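Local structure of probable LacI-family transcriptional regulator (Corynebacterium glutamicum ATCC 13032, 3BIL) at residues G70-S75 with T109-S114; Q137-Q142 with R153-D158; V149-E154 with Q301-I306; G192-S197 with E201-F206. The protein is probably a LacI-family DNA-binding transcription factor, of otherwise uncharacterised function, whose C-terminal part is a periplasmic-binding-protein-like domain. All coordinates share one frame; numbering follows the deposited sequence.

Contact 1. Residues G70-S75 with T109-S114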
loop_
_atom_site.group_PDB
_atom_site.type_symbol
_atom_site.label_atom_id
_atom_site.label_comp_id
_atom_site.label_asym_id
_atom_site.label_seq_id
_atom_site.Cartn_x
_atom_site.Cartn_y
_atom_site.Cartn_z
ATOM N N GLY A 70 9.887 -13.284 13.176
ATOM C CA GLY A 70 9.746 -11.818 13.182
ATOM C C GLY A 70 10.197 -11.172 11.873
ATOM O O GLY A 70 11.206 -11.588 11.291
ATOM N N VAL A 71 9.446 -10.183 11.379
ATOM C CA VAL A 71 9.919 -9.399 10.220
ATOM C C VAL A 71 9.869 -7.910 10.455
ATOM O O VAL A 71 8.918 -7.384 11.040
ATOM C CB VAL A 71 9.309 -9.836 8.853
ATOM C CG1 VAL A 71 8.056 -10.586 9.034
ATOM C CG2 VAL A 71 9.109 -8.669 7.924
ATOM N N ILE A 72 10.941 -7.260 10.022
ATOM C CA ILE A 72 11.127 -5.826 10.180
ATOM C C ILE A 72 11.316 -5.169 8.825
ATOM O O ILE A 72 12.134 -5.611 8.025
ATOM C CB ILE A 72 12.363 -5.507 11.008
ATOM C CG1 ILE A 72 12.275 -6.194 12.368
ATOM C CG2 ILE A 72 12.510 -3.991 11.164
ATOM C CD1 ILE A 72 13.613 -6.299 13.090
ATOM N N VAL A 73 10.576 -4.090 8.595
ATOM C CA VAL A 73 10.517 -3.454 7.289
ATOM C C VAL A 73 10.505 -1.932 7.468
ATOM O O VAL A 73 10.043 -1.446 8.515
ATOM C CB VAL A 73 9.309 -4.006 6.553
ATOM C CG1 VAL A 73 8.086 -3.087 6.677
ATOM C CG2 VAL A 73 9.681 -4.314 5.137
ATOM N N PRO A 74 11.089 -1.167 6.522
ATOM C CA PRO A 74 11.183 0.278 6.766
ATOM C C PRO A 74 9.876 1.043 6.636
ATOM O O PRO A 74 9.752 2.176 7.114
ATOM C CB PRO A 74 12.132 0.742 5.672
ATOM C CG PRO A 74 11.953 -0.203 4.602
ATOM C CD PRO A 74 11.760 -1.529 5.269
ATOM N N SER A 75 8.905 0.445 5.978
ATOM C CA SER A 75 7.682 1.173 5.664
ATOM C C SER A 75 6.619 0.157 5.280
ATOM O O SER A 75 6.945 -0.928 4.781
ATOM C CB SER A 75 7.950 2.141 4.498
ATOM O OG SER A 75 6.761 2.538 3.842
ATOM N N THR A 109 16.962 4.062 15.509
ATOM C CA THR A 109 16.528 3.899 16.901
ATOM C C THR A 109 15.300 2.984 16.997
ATOM O O THR A 109 15.238 2.118 17.881
ATOM C CB THR A 109 16.192 5.259 17.570
ATOM O OG1 THR A 109 17.282 6.170 17.387
ATOM C CG2 THR A 109 15.914 5.087 19.068
ATOM N N THR A 110 14.332 3.162 16.092
ATOM C CA THR A 110 13.128 2.332 16.134
ATOM C C THR A 110 13.475 0.847 15.929
ATOM O O THR A 110 13.021 0.007 16.690
ATOM C CB THR A 110 12.023 2.815 15.151
ATOM O OG1 THR A 110 11.930 4.237 15.173
ATOM C CG2 THR A 110 10.690 2.278 15.563
ATOM N N MET A 111 14.304 0.551 14.923
ATOM C CA MET A 111 14.712 -0.822 14.573
ATOM C C MET A 111 15.558 -1.436 15.675
ATOM O O MET A 111 15.449 -2.643 15.984
ATOM C CB MET A 111 15.507 -0.847 13.260
ATOM C CG MET A 111 15.868 -2.265 12.755
ATOM S SD MET A 111 16.938 -2.236 11.300
ATOM C CE MET A 111 15.861 -1.452 10.077
ATOM N N SER A 112 16.416 -0.594 16.242
ATOM C CA SER A 112 17.150 -0.935 17.440
ATOM C C SER A 112 16.146 -1.469 18.472
ATOM O O SER A 112 16.261 -2.627 18.905
ATOM C CB SER A 112 17.905 0.294 17.946
ATOM O OG SER A 112 18.993 -0.065 18.767
ATOM N N GLY A 113 15.134 -0.656 18.802
ATOM C CA GLY A 113 14.040 -1.059 19.691
ATOM C C GLY A 113 13.409 -2.400 19.351
ATOM O O GLY A 113 13.179 -3.226 20.234
ATOM N N SER A 114 13.153 -2.626 18.063
ATOM C CA SER A 114 12.482 -3.847 17.574
ATOM C C SER A 114 13.265 -5.145 17.741
ATOM O O SER A 114 12.731 -6.134 18.241
ATOM C CB SER A 114 12.128 -3.695 16.096
ATOM O OG SER A 114 10.942 -2.952 15.929
#
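I72 of the strand and M111 of the helix mark the closest approach of the two backbones, with 7.6 Å between I72 CA and M111 CA. Residues 70-73 are extended, and the chain turns off the strand at P74. Residues 109-114 form a helix, with backbone bonds from G113 N to T109 O and from S114 N to T110 O. The contact itself is made by side chains, and all three that take part are buried. I72 points at the helix and uses both of its branches. CG2 lies anti to the backbone N, because chi1 is -57°, and this branch meets M111 CG at 4.1 Å. The longer branch heads toward the next turn of the helix, where I72 CD1 lies 4.2 Å from S114 CB. M111 is extended through its first two torsions and bends at the third (chi3 -64°). Its CG rests on the isoleucine, and the side chain also packs on S104 and N131. S114 meets I72 through CB, while its OG is hydrogen-bonded to OG1 of T102. Helix 108-120 belongs to a beta-alpha-beta crossover of the Rossmann-like domain. It leads from the outer strand 99-103, over strand 69-73, to strand 126-128. From the same helix, T110 packs on Q89 of the second subunit. I72 also touches L115 and L118 further along this helix, and T102 on the neighbouring strand. V71 and V73 point to the other face of the sheet and pack on V85 and F81 of helix 79-94.

Contact 2. Residues Q137-Q142 with R153-D158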
loop_
_atom_site.group_PDB
_atom_site.type_symbol
_atom_site.label_atom_id
_atom_site.label_comp_id
_atom_site.label_asym_id
_atom_site.label_seq_id
_atom_site.Cartn_x
_atom_site.Cartn_y
_atom_site.Cartn_z
ATOM N N GLN A 137 24.526 -4.071 16.001
ATOM C CA GLN A 137 23.569 -4.890 16.752
ATOM C C GLN A 137 23.161 -6.103 15.965
ATOM O O GLN A 137 22.880 -7.152 16.546
ATOM C CB GLN A 137 22.300 -4.124 17.063
ATOM C CG GLN A 137 22.459 -2.632 17.122
ATOM C CD GLN A 137 21.128 -1.960 17.320
ATOM O OE1 GLN A 137 20.214 -2.535 17.928
ATOM N NE2 GLN A 137 20.996 -0.735 16.806
ATOM N N LEU A 138 23.113 -5.935 14.643
ATOM C CA LEU A 138 22.680 -6.984 13.714
ATOM C C LEU A 138 23.708 -8.105 13.605
ATOM O O LEU A 138 23.348 -9.238 13.286
ATOM C CB LEU A 138 22.349 -6.412 12.310
ATOM C CG LEU A 138 20.953 -5.858 11.966
ATOM C CD1 LEU A 138 21.001 -5.067 10.696
ATOM C CD2 LEU A 138 19.904 -6.947 11.856
ATOM N N GLU A 139 24.977 -7.786 13.862
ATOM C CA GLU A 139 26.040 -8.787 13.839
ATOM C C GLU A 139 26.001 -9.614 15.115
ATOM O O GLU A 139 26.037 -10.843 15.067
ATOM C CB GLU A 139 27.395 -8.114 13.684
ATOM C CG GLU A 139 28.246 -8.731 12.600
ATOM C CD GLU A 139 27.823 -8.280 11.208
ATOM O OE1 GLU A 139 28.635 -7.622 10.510
ATOM O OE2 GLU A 139 26.676 -8.576 10.806
ATOM N N ASP A 140 25.910 -8.916 16.247
ATOM C CA ASP A 140 25.750 -9.525 17.572
ATOM C C ASP A 140 24.655 -10.594 17.662
ATOM O O ASP A 140 24.876 -11.673 18.233
ATOM C CB ASP A 140 25.487 -8.438 18.618
ATOM C CG ASP A 140 26.769 -7.839 19.180
ATOM O OD1 ASP A 140 27.835 -7.887 18.513
ATOM O OD2 ASP A 140 26.706 -7.314 20.309
ATOM N N LEU A 141 23.477 -10.289 17.111
ATOM C CA LEU A 141 22.368 -11.237 17.113
ATOM C C LEU A 141 22.718 -12.511 16.353
ATOM O O LEU A 141 22.292 -13.606 16.730
ATOM C CB LEU A 141 21.093 -10.610 16.547
ATOM C CG LEU A 141 20.418 -9.453 17.286
ATOM C CD1 LEU A 141 19.034 -9.264 16.712
ATOM C CD2 LEU A 141 20.332 -9.661 18.794
ATOM N N GLN A 142 23.496 -12.368 15.284
ATOM C CA GLN A 142 24.055 -13.520 14.586
ATOM C C GLN A 142 24.958 -14.310 15.535
ATOM O O GLN A 142 24.911 -15.541 15.559
ATOM C CB GLN A 142 24.846 -13.055 13.364
ATOM C CG GLN A 142 25.245 -14.158 12.383
ATOM C CD GLN A 142 26.144 -13.634 11.262
ATOM O OE1 GLN A 142 26.909 -12.675 11.449
ATOM N NE2 GLN A 142 26.054 -14.268 10.089
ATOM N N ARG A 153 17.941 -4.786 1.069
ATOM C CA ARG A 153 19.114 -3.954 1.342
ATOM C C ARG A 153 20.247 -4.747 1.962
ATOM O O ARG A 153 20.020 -5.663 2.745
ATOM C CB ARG A 153 18.766 -2.808 2.268
ATOM C CG ARG A 153 17.937 -1.781 1.625
ATOM C CD ARG A 153 17.635 -0.669 2.595
ATOM N NE ARG A 153 16.576 0.198 2.079
ATOM C CZ ARG A 153 15.836 1.016 2.821
ATOM N NH1 ARG A 153 16.043 1.109 4.131
ATOM N NH2 ARG A 153 14.887 1.749 2.249
ATOM N N GLU A 154 21.469 -4.361 1.613
ATOM C CA GLU A 154 22.685 -5.072 1.996
ATOM C C GLU A 154 23.484 -4.243 3.005
ATOM O O GLU A 154 23.578 -3.016 2.882
ATOM C CB GLU A 154 23.566 -5.314 0.759
ATOM C CG GLU A 154 23.454 -6.682 0.094
ATOM C CD GLU A 154 24.811 -7.216 -0.450
ATOM O OE1 GLU A 154 24.838 -8.316 -1.061
ATOM O OE2 GLU A 154 25.857 -6.552 -0.274
ATOM N N LEU A 155 24.069 -4.920 3.996
ATOM C CA LEU A 155 25.020 -4.284 4.908
ATOM C C LEU A 155 26.249 -3.865 4.125
ATOM O O LEU A 155 26.759 -4.655 3.334
ATOM C CB LEU A 155 25.430 -5.245 6.017
ATOM C CG LEU A 155 24.495 -5.529 7.195
ATOM C CD1 LEU A 155 25.203 -6.486 8.145
ATOM C CD2 LEU A 155 24.059 -4.256 7.920
ATOM N N PRO A 156 26.734 -2.624 4.351
ATOM C CA PRO A 156 27.764 -2.054 3.476
ATOM C C PRO A 156 29.144 -2.727 3.538
ATOM O O PRO A 156 29.990 -2.392 2.710
ATOM C CB PRO A 156 27.848 -0.589 3.931
ATOM C CG PRO A 156 27.392 -0.605 5.348
ATOM C CD PRO A 156 26.359 -1.692 5.436
ATOM N N GLY A 157 29.377 -3.668 4.459
ATOM C CA GLY A 157 30.743 -4.209 4.638
ATOM C C GLY A 157 30.997 -5.698 4.845
ATOM O O GLY A 157 30.780 -6.502 3.933
ATOM N N ASP A 158 31.489 -6.042 6.043
ATOM C CA ASP A 158 31.827 -7.421 6.461
ATOM C C ASP A 158 30.841 -8.476 5.940
ATOM O O ASP A 158 31.153 -9.226 5.014
ATOM C CB ASP A 158 31.914 -7.533 8.005
ATOM C CG ASP A 158 33.161 -6.840 8.610
ATOM O OD1 ASP A 158 33.767 -5.963 7.957
ATOM O OD2 ASP A 158 33.529 -7.165 9.765
#
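The carboxylates of E139 and D158 are turned nearly alike, their planes 16° apart, but they are displaced from each other and do not stack. The setting is one alpha/beta unit of a Rossmann-like domain. Helix 135-143 packs beside strand 148-151, and the loop after that strand runs alongside the helix. The two carbons that approach the E139 carboxylate, L155 CD1 and D158 CB, lie on opposite sides of its plane. L155 CD1 comes to OE2 of E139 at 3.7 Å, slightly off the plane. CB of D158 comes to OE1 of E139 at 4.1 Å and is clearly off the plane on the other side. The two acids have like charge, and E139 OE1 is 5.0 Å from D158 OD2. Such a pair might repel mildly, but D158 is exposed and water may screen it. E139 is bent at its second torsion (chi2 78°), which brings its carboxylate alongside L155. The two side chains run past each other in opposite directions. The side chain of D158 instead crosses that of E139 at about a right angle. Below this polar layer the contact is apolar. L138 and L155 both rest on L150 of strand 148-151, and L138 also packs on P130 and L115. E139 touches I161 as well. At the start of the loop, R153 forms a salt bridge with E106. In the apolar layer, L155 CG lies beside its backbone N (chi1 -77°), with the branches directed at the helix, and L155 CD2 meets L138 CD1 at 4.2 Å.

Contact 3. Residues V149-E154 with Q301-I306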
loop_
_atom_site.group_PDB
_atom_site.type_symbol
_atom_site.label_atom_id
_atom_site.label_comp_id
_atom_site.label_asym_id
_atom_site.label_seq_id
_atom_site.Cartn_x
_atom_site.Cartn_y
_atom_site.Cartn_z
ATOM N N VAL A 149 18.235 -12.975 8.613
ATOM C CA VAL A 149 18.305 -12.890 7.154
ATOM C C VAL A 149 18.000 -11.453 6.788
ATOM O O VAL A 149 17.033 -10.872 7.280
ATOM C CB VAL A 149 17.257 -13.796 6.461
ATOM C CG1 VAL A 149 17.359 -13.660 4.958
ATOM C CG2 VAL A 149 17.442 -15.256 6.847
ATOM N N LEU A 150 18.823 -10.871 5.934
ATOM C CA LEU A 150 18.562 -9.532 5.432
ATOM C C LEU A 150 17.967 -9.617 4.019
ATOM O O LEU A 150 18.328 -10.512 3.227
ATOM C CB LEU A 150 19.833 -8.680 5.442
ATOM C CG LEU A 150 20.621 -8.542 6.752
ATOM C CD1 LEU A 150 21.957 -7.911 6.477
ATOM C CD2 LEU A 150 19.881 -7.724 7.818
ATOM N N VAL A 151 17.029 -8.710 3.725
ATOM C CA VAL A 151 16.350 -8.676 2.427
ATOM C C VAL A 151 16.329 -7.302 1.816
ATOM O O VAL A 151 16.213 -6.288 2.539
ATOM C CB VAL A 151 14.869 -9.147 2.498
ATOM C CG1 VAL A 151 14.784 -10.592 2.258
ATOM C CG2 VAL A 151 14.221 -8.784 3.830
ATOM N N ASP A 152 16.374 -7.275 0.479
ATOM C CA ASP A 152 16.297 -6.031 -0.300
ATOM C C ASP A 152 17.532 -5.104 -0.163
ATOM O O ASP A 152 18.087 -4.702 -1.171
ATOM C CB ASP A 152 15.003 -5.254 0.014
ATOM C CG ASP A 152 14.632 -4.284 -1.080
ATOM O OD1 ASP A 152 14.457 -3.095 -0.760
ATOM O OD2 ASP A 152 14.514 -4.715 -2.263
ATOM N N ARG A 153 17.941 -4.786 1.069
ATOM C CA ARG A 153 19.114 -3.954 1.342
ATOM C C ARG A 153 20.247 -4.747 1.962
ATOM O O ARG A 153 20.020 -5.663 2.745
ATOM C CB ARG A 153 18.766 -2.808 2.268
ATOM C CG ARG A 153 17.937 -1.781 1.625
ATOM C CD ARG A 153 17.635 -0.669 2.595
ATOM N NE ARG A 153 16.576 0.198 2.079
ATOM C CZ ARG A 153 15.836 1.016 2.821
ATOM N NH1 ARG A 153 16.043 1.109 4.131
ATOM N NH2 ARG A 153 14.887 1.749 2.249
ATOM N N GLU A 154 21.469 -4.361 1.613
ATOM C CA GLU A 154 22.685 -5.072 1.996
ATOM C C GLU A 154 23.484 -4.243 3.005
ATOM O O GLU A 154 23.578 -3.016 2.882
ATOM C CB GLU A 154 23.566 -5.314 0.759
ATOM C CG GLU A 154 23.454 -6.682 0.094
ATOM C CD GLU A 154 24.811 -7.216 -0.450
ATOM O OE1 GLU A 154 24.838 -8.316 -1.061
ATOM O OE2 GLU A 154 25.857 -6.552 -0.274
ATOM N N GLN A 301 9.996 -15.779 -0.961
ATOM C CA GLN A 301 10.185 -17.244 -1.038
ATOM C C GLN A 301 11.618 -17.603 -0.654
ATOM O O GLN A 301 11.849 -18.265 0.357
ATOM C CB GLN A 301 9.891 -17.770 -2.448
ATOM C CG GLN A 301 8.690 -18.709 -2.600
ATOM C CD GLN A 301 7.434 -18.024 -3.155
ATOM O OE1 GLN A 301 6.838 -18.477 -4.144
ATOM N NE2 GLN A 301 7.017 -16.934 -2.504
ATOM N N ARG A 302 12.584 -17.127 -1.436
ATOM C CA ARG A 302 13.999 -17.367 -1.154
ATOM C C ARG A 302 14.409 -16.994 0.257
ATOM O O ARG A 302 15.120 -17.754 0.898
ATOM C CB ARG A 302 14.907 -16.674 -2.175
ATOM C CG ARG A 302 14.792 -17.274 -3.561
ATOM C CD ARG A 302 15.862 -18.330 -3.836
ATOM N NE ARG A 302 16.820 -17.902 -4.873
ATOM C CZ ARG A 302 16.536 -17.777 -6.178
ATOM N NH1 ARG A 302 15.305 -18.010 -6.638
ATOM N NH2 ARG A 302 17.480 -17.387 -7.027
ATOM N N ALA A 303 13.962 -15.837 0.743
ATOM C CA ALA A 303 14.350 -15.355 2.087
ATOM C C ALA A 303 13.852 -16.230 3.231
ATOM O O ALA A 303 14.521 -16.349 4.256
ATOM C CB ALA A 303 13.900 -13.918 2.315
ATOM N N VAL A 304 12.671 -16.815 3.071
ATOM C CA VAL A 304 12.153 -17.674 4.112
ATOM C C VAL A 304 12.787 -19.096 4.021
ATOM O O VAL A 304 13.096 -19.695 5.050
ATOM C CB VAL A 304 10.582 -17.591 4.205
ATOM C CG1 VAL A 304 9.924 -18.227 2.997
ATOM C CG2 VAL A 304 10.068 -18.193 5.510
ATOM N N SER A 305 13.031 -19.596 2.801
ATOM C CA SER A 305 13.871 -20.794 2.580
ATOM C C SER A 305 15.156 -20.729 3.385
ATOM O O SER A 305 15.488 -21.662 4.106
ATOM C CB SER A 305 14.230 -20.957 1.108
ATOM O OG SER A 305 13.533 -22.045 0.536
ATOM N N ILE A 306 15.850 -19.600 3.270
ATOM C CA ILE A 306 17.132 -19.362 3.936
ATOM C C ILE A 306 16.970 -19.207 5.442
ATOM O O ILE A 306 17.905 -19.463 6.196
ATOM C CB ILE A 306 17.863 -18.112 3.348
ATOM C CG1 ILE A 306 18.148 -18.290 1.847
ATOM C CG2 ILE A 306 19.157 -17.814 4.100
ATOM C CD1 ILE A 306 18.798 -17.088 1.173
#
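V149 reaches the helix through its two methyls, which spread from a CB directed at residues 301-306. CG1 lies anti to the backbone N (chi1 179°). It sits 4.0 Å from the backbone O of A303, with CB of A303 slightly further away. CG2, the other tip, lies 4.1 Å from I306 CG2 and is also near A303 O. The V149 and I306 side chains cross at about a right angle and meet through one methyl each. Strand 149-151 and helix 301-306 run almost antiparallel, at 170°, with their axes 8.9 Å apart. This is a helix lying over a parallel sheet, as in the Rossmann-like domains of periplasmic binding proteins. Strand 148-151 pairs with strand 126-128 through backbone bonds of V149 to I126 and C128. Two residues on, V151 points the same way as V149. Its CG1 comes to 3.4 Å from A303 CB, a close approach of two methyls. The small A303 thus lies under both valines. L150, between them, points away from this helix and packs on C128 and T163. V304 is turned from the strand segment and touches T91 and I127.

Contact 4. Residues G192-S197 with E201-F206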
loop_
_atom_site.group_PDB
_atom_site.type_symbol
_atom_site.label_atom_id
_atom_site.label_comp_id
_atom_site.label_asym_id
_atom_site.label_seq_id
_atom_site.Cartn_x
_atom_site.Cartn_y
_atom_site.Cartn_z
ATOM N N GLY A 192 17.185 7.308 -5.531
ATOM C CA GLY A 192 16.743 7.122 -4.165
ATOM C C GLY A 192 17.853 7.444 -3.173
ATOM O O GLY A 192 18.996 7.732 -3.566
ATOM N N PRO A 193 17.523 7.394 -1.868
ATOM C CA PRO A 193 18.463 7.728 -0.797
ATOM C C PRO A 193 19.829 7.114 -1.060
ATOM O O PRO A 193 19.929 5.909 -1.304
ATOM C CB PRO A 193 17.826 7.093 0.450
ATOM C CG PRO A 193 16.577 6.340 -0.040
ATOM C CD PRO A 193 16.216 6.971 -1.339
ATOM N N MET A 194 20.874 7.931 -1.020
ATOM C CA MET A 194 22.223 7.432 -1.294
ATOM C C MET A 194 22.850 6.703 -0.108
ATOM O O MET A 194 23.957 6.154 -0.211
ATOM C CB MET A 194 23.106 8.542 -1.857
ATOM C CG MET A 194 22.678 8.950 -3.294
ATOM S SD MET A 194 22.944 7.608 -4.478
ATOM C CE MET A 194 24.725 7.446 -4.315
ATOM N N ASP A 195 22.113 6.683 1.003
ATOM C CA ASP A 195 22.492 5.926 2.201
ATOM C C ASP A 195 21.963 4.472 2.210
ATOM O O ASP A 195 22.110 3.752 3.208
ATOM C CB ASP A 195 22.031 6.668 3.464
ATOM C CG ASP A 195 20.517 6.859 3.511
ATOM O OD1 ASP A 195 19.781 5.914 3.151
ATOM O OD2 ASP A 195 20.057 7.954 3.911
ATOM N N THR A 196 21.336 4.052 1.108
ATOM C CA THR A 196 20.892 2.658 0.947
ATOM C C THR A 196 21.715 1.960 -0.130
ATOM O O THR A 196 22.119 2.579 -1.115
ATOM C CB THR A 196 19.339 2.530 0.699
ATOM O OG1 THR A 196 18.899 3.418 -0.344
ATOM C CG2 THR A 196 18.587 2.880 1.956
ATOM N N SER A 197 21.996 0.678 0.064
ATOM C CA SER A 197 22.707 -0.093 -0.942
ATOM C C SER A 197 21.898 -0.037 -2.238
ATOM O O SER A 197 22.426 0.059 -3.345
ATOM C CB SER A 197 22.889 -1.538 -0.465
ATOM O OG SER A 197 21.668 -2.075 0.034
ATOM N N GLU A 201 23.573 1.136 -5.637
ATOM C CA GLU A 201 23.534 0.054 -6.622
ATOM C C GLU A 201 22.852 0.488 -7.943
ATOM O O GLU A 201 23.433 0.354 -9.020
ATOM C CB GLU A 201 22.817 -1.143 -6.031
ATOM C CG GLU A 201 23.666 -2.375 -5.791
ATOM C CD GLU A 201 23.367 -3.498 -6.777
ATOM O OE1 GLU A 201 22.886 -4.570 -6.333
ATOM O OE2 GLU A 201 23.606 -3.299 -7.998
ATOM N N ARG A 202 21.641 1.033 -7.841
ATOM C CA ARG A 202 20.825 1.358 -9.001
ATOM C C ARG A 202 21.298 2.591 -9.708
ATOM O O ARG A 202 21.040 2.747 -10.918
ATOM C CB ARG A 202 19.360 1.559 -8.591
ATOM C CG ARG A 202 18.790 0.340 -7.870
ATOM C CD ARG A 202 17.331 0.499 -7.618
ATOM N NE ARG A 202 16.871 -0.605 -6.813
ATOM C CZ ARG A 202 15.704 -0.608 -6.187
ATOM N NH1 ARG A 202 14.933 0.460 -6.265
ATOM N NH2 ARG A 202 15.329 -1.650 -5.463
ATOM N N LEU A 203 21.946 3.500 -8.972
ATOM C CA LEU A 203 22.497 4.666 -9.656
ATOM C C LEU A 203 23.828 4.310 -10.366
ATOM O O LEU A 203 24.047 4.750 -11.505
ATOM C CB LEU A 203 22.575 5.892 -8.743
ATOM C CG LEU A 203 23.494 7.025 -9.198
ATOM C CD1 LEU A 203 22.804 7.951 -10.219
ATOM C CD2 LEU A 203 23.990 7.793 -7.956
ATOM N N GLU A 204 24.685 3.487 -9.745
ATOM C CA GLU A 204 25.835 2.901 -10.492
ATOM C C GLU A 204 25.336 2.289 -11.828
ATOM O O GLU A 204 25.813 2.696 -12.907
ATOM C CB GLU A 204 26.623 1.822 -9.714
ATOM C CG GLU A 204 27.164 2.175 -8.313
ATOM C CD GLU A 204 27.755 0.940 -7.544
ATOM O OE1 GLU A 204 27.945 1.042 -6.298
ATOM O OE2 GLU A 204 28.027 -0.127 -8.169
ATOM N N ASP A 205 24.352 1.367 -11.745
ATOM C CA ASP A 205 23.836 0.616 -12.910
ATOM C C ASP A 205 23.204 1.466 -13.992
ATOM O O ASP A 205 23.340 1.223 -15.185
ATOM C CB ASP A 205 22.844 -0.439 -12.455
ATOM C CG ASP A 205 23.470 -1.448 -11.512
ATOM O OD1 ASP A 205 22.737 -2.122 -10.761
ATOM O OD2 ASP A 205 24.706 -1.578 -11.514
ATOM N N PHE A 206 22.472 2.468 -13.593
ATOM C CA PHE A 206 21.951 3.357 -14.585
ATOM C C PHE A 206 23.120 4.110 -15.256
ATOM O O PHE A 206 23.061 4.391 -16.475
ATOM C CB PHE A 206 20.916 4.313 -13.937
ATOM C CG PHE A 206 20.652 5.547 -14.743
ATOM C CD1 PHE A 206 19.703 5.540 -15.743
ATOM C CD2 PHE A 206 21.410 6.712 -14.523
ATOM C CE1 PHE A 206 19.451 6.684 -16.503
ATOM C CE2 PHE A 206 21.210 7.848 -15.293
ATOM C CZ PHE A 206 20.215 7.835 -16.296
#
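M194 and L203 cross at about a right angle, with the end of the methionine set against one methyl of the leucine. M194 SD is 3.6 Å from L203 CD2, and M194 CE is 3.7 Å from that same CD2. The methionine chain is folded at its second and third torsions (chi2 -66°, chi3 -62°). This turns its thioether toward the helix although its CB does not point there. L203 does point at the loop, with its CG anti to the backbone N, and it also packs on Y189. The second link is through the backbone. E201 N donates to S197 O at 2.8 Å, almost in line with the S197 C=O (C=O...N angle 162°). This is an i to i+4 bond in the first part of helix 197-212. CB and CG of E201 sit near the same oxygen, beyond its end, and the E201 side chain packs on P168. The segments form a beta-loop-alpha junction of the Rossmann-like type, where strand 187-190 leads through a loop into the helix. P193 to T196 make a type I beta turn, and T196 is the N-cap. T196 OG1 donates to P193 O at 2.9 Å, and it also caps the backbone N of G199. One hydroxyl therefore ties the turn to the start of the helix. D195 is held by the hydroxyl of Y225. R202 bonds to the backbone O of G248 through NH1. S197 OG accepts a hydrogen bond from the backbone N of E154, in the loop after strand 148-151.

How the contacts relate
Contacts 1, 2 and 3 lie in one lobe, on strands 69-73 and 148-151 and the helices around them. Contacts 2 and 3 have centres 13 Å apart, share R153 and E154, and join at L150. Contacts 1 and 2 meet where S112 OG and Q137 OE1 form a weak hydrogen bond (2.9 Å). P74 also packs on R153. Contact 4 belongs to the other half of the sheet. It reaches contacts 2 and 3 at the E154-S197 junction, and there R153 NE also lies 3.4 Å from T196 CG2. Contacts 1 and 4 do not touch, their nearest atoms being about 8 Å apart. Loops at these strand ends probably border the cleft that binds effectors in LacI-family relatives.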